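PDB 3AQ1: thermosome subunit from Methanococcoides burtonii, which probably uses ATP binding and hydrolysis to help unfolded proteins fold, as a group II chaperonin. Local coordinates for residues 155-160 and 330-335; 162-167 and 325-330. All blocks are in the same frame, centred on the assembly; numbering follows the deposited sequence.

Interaction 1: 155-160 and 330-335; sequences KRAGGS and GTEHVV
Lys155 and Val335 make the close part of this contact, the aliphatic stem of the lysine crossing obliquely over one methyl of the valine. CG1 of Val335 lies 3.3 Å from Lys155 CB, and Lys155 CG and CD follow along the same methyl. Chi1 of 53° sets CG of Lys155 between the backbone N and the carbonyl carbon, near the methyl; the chain bends at chi2 and its amino end then leads away from 330-335. There NZ remains 7.0 Å from Glu332 OE2, too far for a salt bridge, and has a long, weak ion pair with Asp336. Val335 is the buried residue of the contact; its other methyl, CG2, reaches the carbonyl O of Arg156.

Toward the end of strand 151-157 the packing thins and the surface is largely exposed. Ala157 CB sits over the start of the helix, 3.9 Å from Glu332 CA. Beyond it backbone meets backbone: Gly158 CA is 3.8 Å from Gly330 O, and the O of Gly159 faces the CA-H of Gly330 at 3.2 Å from its CA. No hydrogen bond crosses between 155-160 and 330-335. At the backbone angles of Gly158 and Gly159 a side chain would collide with the preceding carbonyl O.

Thr331 fixes the helix start from within: its OG1 accepts from Val334 N at 3.0 Å and 172°, an N-cap bond. A capped helix 332-355, following strand 323-329 and resting its first turn on the parallel neighbouring strand 151-157, is an alpha/beta arrangement consistent with the chaperonin intermediate domain.

Interaction 2: 162-167 and 325-330; sequences DDSELI and VLLHGG
Ser164 OG accepts the backbone N-H of His328 at 2.7 Å, an almost straight bond (173°). Its hydroxyl stands anti to the carbonyl carbon, beside its own backbone N (chi1 -72°), which brings OG up to the partner strand where Leu327 CD1 also lies against it, 3.5 Å away. An alanine here would probably leave the N-H of His328 without this acceptor and open a small gap beside Leu327 CD1.

One residue on, Glu165 and Leu326 form a hydrogen-bonded antiparallel pair: Glu165 N donates to Leu326 O and Leu326 N to Glu165 O, each at 3.0 Å. Leu166 and Val325 follow as a non-hydrogen-bonded pair, with Leu166 CD1 3.8 Å from Val325 CG2. The short strand axes run at 165°, nearly antiparallel. Strand 323-329 is the centre of a three-stranded mixed sheet, with 165-167 on one edge and the parallel strand 151-157 on the other; this small sheet probably belongs to the intermediate domain, as in other group II chaperonins.

On the Glu165–Leu326 face, OE1 of the glutamate and CG1 of Ile167 both approach Leu326 CD1, the latter at 4.2 Å, and Tyr313 touches Ile167 and Leu326 from strand 310-317. The His328 ring has Ser164 CA at its edge, in plane, while Asp163 CB lies 4.1 Å from His328 CG. Asp163 O comes within 2.9 Å of His328 ND1.

In the second shell, Ser160 N holds Asp163 OD2 by a hydrogen bond, and the carbonyl of Ile161 makes a weak one with Ser164 OG. Leu127 of helix 121-132 touches Ser164, Leu166 and Leu327, and Leu338 and Leu342 of helix 332-355 reach Leu327. Asp162 is tied to helix 121-132 by a salt bridge to Lys123.

How the interactions relate
Both interactions involve the same three-stranded sheet, with centres 9 Å apart, and share Gly330. Interaction 2 is partly buried and joins the central strand to its antiparallel edge by two backbone hydrogen bonds and one to a serine hydroxyl; interaction 1 is a surface contact at the other edge, where strand 151-157 meets a helix start by apolar packing and a CA-H...O contact, with no hydrogen bond across the segments. Along the chain, 162-167 and 325-330 are nested inside the loop that interaction 1 closes. The two meet directly: Arg156 N lies 2.7 Å from Leu327 O, a probable hydrogen bond between the parallel strands, and Val335 CG2 packs 3.3 Å from Gly329 N.

Interaction 1: 155-160 and 330-335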
# COMPACT_ATOMS: atom_id res chain seq x y z
N LYS A 155 6.26 -17.04 -0.11
CA LYS A 155 5.21 -18.01 -0.35
C LYS A 155 5.69 -19.45 -0.19
O LYS A 155 6.66 -19.88 -0.82
CB LYS A 155 4.50 -17.77 -1.69
CG LYS A 155 5.40 -17.68 -2.89
CD LYS A 155 4.85 -16.72 -3.94
CE LYS A 155 5.79 -16.68 -5.14
NZ LYS A 155 5.46 -15.59 -6.09
N ARG A 156 5.03 -20.16 0.70
CA ARG A 156 5.31 -21.56 0.94
C ARG A 156 4.20 -22.47 0.36
O ARG A 156 3.11 -22.59 0.94
CB ARG A 156 5.46 -21.80 2.44
CG ARG A 156 6.42 -20.85 3.14
CD ARG A 156 7.39 -21.61 4.03
NE ARG A 156 8.29 -22.47 3.26
CZ ARG A 156 9.02 -22.05 2.23
NH1 ARG A 156 8.96 -20.78 1.83
NH2 ARG A 156 9.81 -22.90 1.59
N ALA A 157 4.46 -23.09 -0.78
CA ALA A 157 3.47 -23.96 -1.39
C ALA A 157 3.16 -25.15 -0.48
O ALA A 157 4.07 -25.73 0.10
CB ALA A 157 3.94 -24.44 -2.75
N GLY A 158 1.88 -25.49 -0.36
CA GLY A 158 1.47 -26.64 0.44
C GLY A 158 0.71 -26.29 1.71
O GLY A 158 1.03 -25.31 2.39
N GLY A 159 -0.30 -27.10 2.04
CA GLY A 159 -1.12 -26.89 3.23
C GLY A 159 -2.30 -25.97 2.98
O GLY A 159 -2.79 -25.84 1.86
N SER A 160 -2.75 -25.32 4.05
CA SER A 160 -3.90 -24.43 4.02
C SER A 160 -3.45 -23.00 4.32
O SER A 160 -2.40 -22.78 4.93
CB SER A 160 -4.95 -24.90 5.04
OG SER A 160 -5.75 -23.86 5.59
N GLY A 330 -2.92 -24.42 -0.99
CA GLY A 330 -2.98 -25.82 -1.36
C GLY A 330 -1.86 -26.24 -2.30
O GLY A 330 -1.22 -27.28 -2.11
N THR A 331 -1.62 -25.42 -3.32
CA THR A 331 -0.68 -25.75 -4.40
C THR A 331 0.27 -24.60 -4.73
O THR A 331 0.11 -23.49 -4.24
CB THR A 331 -1.43 -26.06 -5.72
OG1 THR A 331 -1.91 -24.84 -6.30
CG2 THR A 331 -2.61 -26.98 -5.46
N GLU A 332 1.24 -24.87 -5.59
CA GLU A 332 2.07 -23.83 -6.17
C GLU A 332 1.24 -22.68 -6.73
O GLU A 332 1.52 -21.51 -6.46
CB GLU A 332 2.90 -24.40 -7.31
CG GLU A 332 3.80 -23.39 -8.00
CD GLU A 332 5.19 -23.36 -7.41
OE1 GLU A 332 5.57 -24.35 -6.74
OE2 GLU A 332 5.90 -22.36 -7.62
N HIS A 333 0.22 -23.00 -7.53
CA HIS A 333 -0.49 -21.93 -8.24
C HIS A 333 -1.49 -21.15 -7.36
O HIS A 333 -1.71 -19.96 -7.59
CB HIS A 333 -1.14 -22.43 -9.54
CG HIS A 333 -1.59 -21.32 -10.44
ND1 HIS A 333 -0.71 -20.59 -11.22
CD2 HIS A 333 -2.81 -20.79 -10.67
CE1 HIS A 333 -1.38 -19.68 -11.90
NE2 HIS A 333 -2.66 -19.77 -11.58
N VAL A 334 -2.09 -21.83 -6.38
CA VAL A 334 -2.94 -21.16 -5.40
C VAL A 334 -2.15 -20.04 -4.71
O VAL A 334 -2.59 -18.90 -4.59
CB VAL A 334 -3.41 -22.16 -4.31
CG1 VAL A 334 -4.12 -21.44 -3.18
CG2 VAL A 334 -4.30 -23.22 -4.92
N VAL A 335 -0.96 -20.39 -4.28
CA VAL A 335 -0.16 -19.47 -3.51
C VAL A 335 0.33 -18.27 -4.32
O VAL A 335 0.58 -17.21 -3.74
CB VAL A 335 0.99 -20.23 -2.84
CG1 VAL A 335 2.32 -19.66 -3.27
CG2 VAL A 335 0.80 -20.22 -1.35

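Interaction 2: 162-167 and 325-330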
# COMPACT_ATOMS: atom_id res chain seq x y z
N ASP A 162 -4.50 -21.42 6.45
CA ASP A 162 -4.56 -21.39 7.91
C ASP A 162 -3.19 -21.69 8.55
O ASP A 162 -2.94 -21.34 9.70
CB ASP A 162 -5.61 -22.39 8.42
CG ASP A 162 -7.03 -21.86 8.32
OD1 ASP A 162 -7.25 -20.65 8.56
OD2 ASP A 162 -7.94 -22.68 8.02
N ASP A 163 -2.33 -22.35 7.79
CA ASP A 163 -0.99 -22.68 8.24
C ASP A 163 -0.06 -21.51 7.97
O ASP A 163 1.14 -21.62 8.16
CB ASP A 163 -0.45 -23.91 7.52
CG ASP A 163 -1.32 -25.14 7.68
OD1 ASP A 163 -1.98 -25.27 8.74
OD2 ASP A 163 -1.34 -25.97 6.74
N SER A 164 -0.58 -20.39 7.48
CA SER A 164 0.28 -19.24 7.26
C SER A 164 0.81 -18.69 8.58
O SER A 164 0.12 -18.70 9.60
CB SER A 164 -0.45 -18.16 6.44
OG SER A 164 -0.58 -18.59 5.09
N GLU A 165 2.06 -18.24 8.59
CA GLU A 165 2.65 -17.74 9.82
C GLU A 165 2.99 -16.26 9.74
O GLU A 165 3.30 -15.72 8.67
CB GLU A 165 3.92 -18.52 10.18
CG GLU A 165 3.71 -19.98 10.47
CD GLU A 165 5.02 -20.74 10.61
OE1 GLU A 165 5.40 -21.49 9.68
OE2 GLU A 165 5.67 -20.57 11.65
N LEU A 166 2.95 -15.61 10.89
CA LEU A 166 3.44 -14.25 11.02
C LEU A 166 4.73 -14.28 11.82
O LEU A 166 4.70 -14.40 13.04
CB LEU A 166 2.41 -13.38 11.70
CG LEU A 166 2.13 -12.08 10.96
CD1 LEU A 166 1.52 -12.41 9.60
CD2 LEU A 166 1.22 -11.19 11.77
N ILE A 167 5.86 -14.21 11.13
CA ILE A 167 7.15 -14.23 11.79
C ILE A 167 7.58 -12.82 12.15
O ILE A 167 7.55 -11.93 11.31
CB ILE A 167 8.24 -14.82 10.89
CG1 ILE A 167 7.99 -16.32 10.70
CG2 ILE A 167 9.62 -14.53 11.47
CD1 ILE A 167 7.33 -16.98 11.87
N VAL A 325 5.32 -12.67 6.35
CA VAL A 325 4.23 -13.62 6.26
C VAL A 325 4.74 -14.82 5.48
O VAL A 325 5.05 -14.70 4.30
CB VAL A 325 3.04 -13.05 5.45
CG1 VAL A 325 1.94 -14.08 5.38
CG2 VAL A 325 2.51 -11.75 6.04
N LEU A 326 4.85 -15.97 6.14
CA LEU A 326 5.00 -17.21 5.40
C LEU A 326 3.61 -17.63 4.95
O LEU A 326 2.83 -18.17 5.73
CB LEU A 326 5.64 -18.30 6.26
CG LEU A 326 7.02 -17.96 6.80
CD1 LEU A 326 7.55 -19.11 7.61
CD2 LEU A 326 7.94 -17.63 5.65
N LEU A 327 3.30 -17.35 3.68
CA LEU A 327 1.97 -17.62 3.12
C LEU A 327 1.84 -19.05 2.59
O LEU A 327 2.61 -19.46 1.72
CB LEU A 327 1.68 -16.63 1.99
CG LEU A 327 0.31 -16.68 1.32
CD1 LEU A 327 -0.78 -16.47 2.36
CD2 LEU A 327 0.24 -15.61 0.24
N HIS A 328 0.87 -19.79 3.12
CA HIS A 328 0.59 -21.15 2.64
C HIS A 328 -0.70 -21.26 1.80
O HIS A 328 -1.68 -20.56 2.05
CB HIS A 328 0.51 -22.13 3.82
CG HIS A 328 1.84 -22.44 4.43
ND1 HIS A 328 2.35 -21.74 5.50
CD2 HIS A 328 2.77 -23.37 4.12
CE1 HIS A 328 3.53 -22.23 5.82
NE2 HIS A 328 3.81 -23.22 4.99
N GLY A 329 -0.68 -22.16 0.82
CA GLY A 329 -1.83 -22.46 -0.01
C GLY A 329 -1.83 -23.93 -0.40
O GLY A 329 -0.84 -24.62 -0.16
N GLY A 330 -2.92 -24.42 -0.99
CA GLY A 330 -2.98 -25.82 -1.36
C GLY A 330 -1.86 -26.24 -2.30
O GLY A 330 -1.22 -27.28 -2.11